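Local coordinates for dihydrodipicolinate synthase (Aquifex aeolicus, PDB 2EHH) that catalyses the condensation of pyruvate with L-aspartate-beta-semialdehyde through a Schiff base, a step of lysine biosynthesis, at the interface of chains A and B. Residues are numbered along the deposited sequence; one frame, centred on the assembly and turned at random. Chains: chain A/B, Dihydrodipicolinate synthase.

The interface of chains A and B. Residues chain A 170-171, 174-175, 197; chain B 233-234, 237.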
loop_
_atom_site.group_PDB
_atom_site.type_symbol
_atom_site.label_atom_id
_atom_site.label_comp_id
_atom_site.label_asym_id
_atom_site.label_seq_id
_atom_site.Cartn_x
_atom_site.Cartn_y
_atom_site.Cartn_z
ATOM N N ILE A 170 -4.413 11.118 14.230
ATOM C CA ILE A 170 -4.947 12.345 14.807
ATOM C C ILE A 170 -5.144 12.131 16.318
ATOM O O ILE A 170 -4.782 12.986 17.132
ATOM C CB ILE A 170 -6.300 12.733 14.153
ATOM C CG1 ILE A 170 -6.124 12.884 12.635
ATOM C CG2 ILE A 170 -6.830 14.021 14.763
ATOM C CD1 ILE A 170 -5.020 13.857 12.214
ATOM N N SER A 171 -5.713 10.989 16.691
ATOM C CA SER A 171 -5.925 10.688 18.107
ATOM C C SER A 171 -4.603 10.733 18.853
ATOM O O SER A 171 -4.501 11.317 19.937
ATOM C CB SER A 171 -6.541 9.293 18.287
ATOM O OG SER A 171 -7.911 9.289 17.947
ATOM N N VAL A 174 -3.321 14.453 19.162
ATOM C CA VAL A 174 -4.124 15.183 20.143
ATOM C C VAL A 174 -3.805 14.728 21.570
ATOM O O VAL A 174 -3.609 15.547 22.470
ATOM C CB VAL A 174 -5.632 14.993 19.879
ATOM C CG1 VAL A 174 -6.448 15.569 21.039
ATOM C CG2 VAL A 174 -6.014 15.682 18.571
ATOM N N LYS A 175 -3.735 13.417 21.766
ATOM C CA LYS A 175 -3.457 12.859 23.082
ATOM C C LYS A 175 -2.048 13.135 23.594
ATOM O O LYS A 175 -1.870 13.553 24.736
ATOM C CB LYS A 175 -3.705 11.346 23.076
ATOM C CG LYS A 175 -3.439 10.671 24.418
ATOM C CD LYS A 175 -3.744 9.185 24.362
ATOM C CE LYS A 175 -3.452 8.512 25.694
ATOM N NZ LYS A 175 -4.253 9.102 26.799
ATOM N N LEU A 197 -12.642 14.658 16.899
ATOM C CA LEU A 197 -11.551 14.121 17.708
ATOM C C LEU A 197 -10.694 15.191 18.381
ATOM O O LEU A 197 -9.802 14.871 19.167
ATOM C CB LEU A 197 -10.650 13.224 16.851
ATOM C CG LEU A 197 -11.153 11.808 16.558
ATOM C CD1 LEU A 197 -10.334 11.187 15.427
ATOM C CD2 LEU A 197 -11.044 10.965 17.820
ATOM N N HIS B 233 -13.076 8.404 24.969
ATOM C CA HIS B 233 -12.216 7.921 23.888
ATOM C C HIS B 233 -10.743 7.986 24.290
ATOM O O HIS B 233 -10.020 6.994 24.220
ATOM C CB HIS B 233 -12.442 8.784 22.643
ATOM C CG HIS B 233 -11.474 8.520 21.530
ATOM N ND1 HIS B 233 -11.585 7.437 20.681
ATOM C CD2 HIS B 233 -10.388 9.214 21.109
ATOM C CE1 HIS B 233 -10.615 7.478 19.785
ATOM N NE2 HIS B 233 -9.873 8.548 20.022
ATOM N N TYR B 234 -10.300 9.161 24.718
ATOM C CA TYR B 234 -8.910 9.326 25.106
ATOM C C TYR B 234 -8.561 8.578 26.383
ATOM O O TYR B 234 -7.419 8.157 26.575
ATOM C CB TYR B 234 -8.575 10.814 25.189
ATOM C CG TYR B 234 -8.461 11.415 23.800
ATOM C CD1 TYR B 234 -7.432 11.024 22.940
ATOM C CD2 TYR B 234 -9.423 12.300 23.313
ATOM C CE1 TYR B 234 -7.366 11.486 21.629
ATOM C CE2 TYR B 234 -9.366 12.772 21.995
ATOM C CZ TYR B 234 -8.334 12.354 21.162
ATOM O OH TYR B 234 -8.288 12.777 19.855
ATOM N N HIS B 237 -8.025 5.088 25.107
ATOM C CA HIS B 237 -7.055 4.928 24.022
ATOM C C HIS B 237 -5.958 3.898 24.268
ATOM O O HIS B 237 -5.641 3.108 23.375
ATOM C CB HIS B 237 -6.419 6.270 23.658
ATOM C CG HIS B 237 -5.761 6.270 22.312
ATOM N ND1 HIS B 237 -4.393 6.252 22.147
ATOM C CD2 HIS B 237 -6.286 6.244 21.063
ATOM C CE1 HIS B 237 -4.104 6.216 20.861
ATOM N NE2 HIS B 237 -5.237 6.210 20.179
#
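B:Tyr234, on helix 226-242 of chain B, pushes its phenol between helix 167-177 and the loop residue A:Leu197 of chain A. Hydrogen bonds fix its far end and its neighbour. The phenol OH of B:Tyr234 donates to the backbone O of A:Leu197 at 2.7 Å, meeting a lone pair in the carbonyl plane at a C=O...O angle of 141°. That carbonyl oxygen also lies in the plane of the phenol ring, at its edge. From the residue just before the tyrosine, the imidazole NE2 of B:His233 pairs with the hydroxyl OG of A:Ser171 at 3.0 Å, direction undecided; CB of the serine lies in the imidazole plane. The side-chain amine NZ of A:Lys175, turned by a bend at chi4 (59°), makes a weak hydrogen bond to the backbone O of B:Tyr234.

Apolar packing fills in around the phenol. A:Val174 crosses it at about a right angle, CG1 lying 3.7 Å from CZ of B:Tyr234. Nearer the ring's base, CB of A:Lys175 touches CD1 of B:Tyr234 at 3.7 Å, while the extended lysine chain runs on to bring CD against the imidazole of B:His237. Methyl CD2 of A:Leu197 meets B:His233 3.5 Å from NE2. Within chain B, CD2 of B:His233 sits over the centre of one phenol face, 3.6 Å above the plane, and is likely to limit the ring's rotation. Without the phenol, as with an alanine at B:Tyr234, the A:Leu197 carbonyl would probably lose this donor and a gap would open beside A:Val174.

Repeated by two-fold symmetry, this helix-and-loop patch helps join two subunits of the homotetramer, its centre about 16 Å from A:Lys161, the Schiff-base lysine.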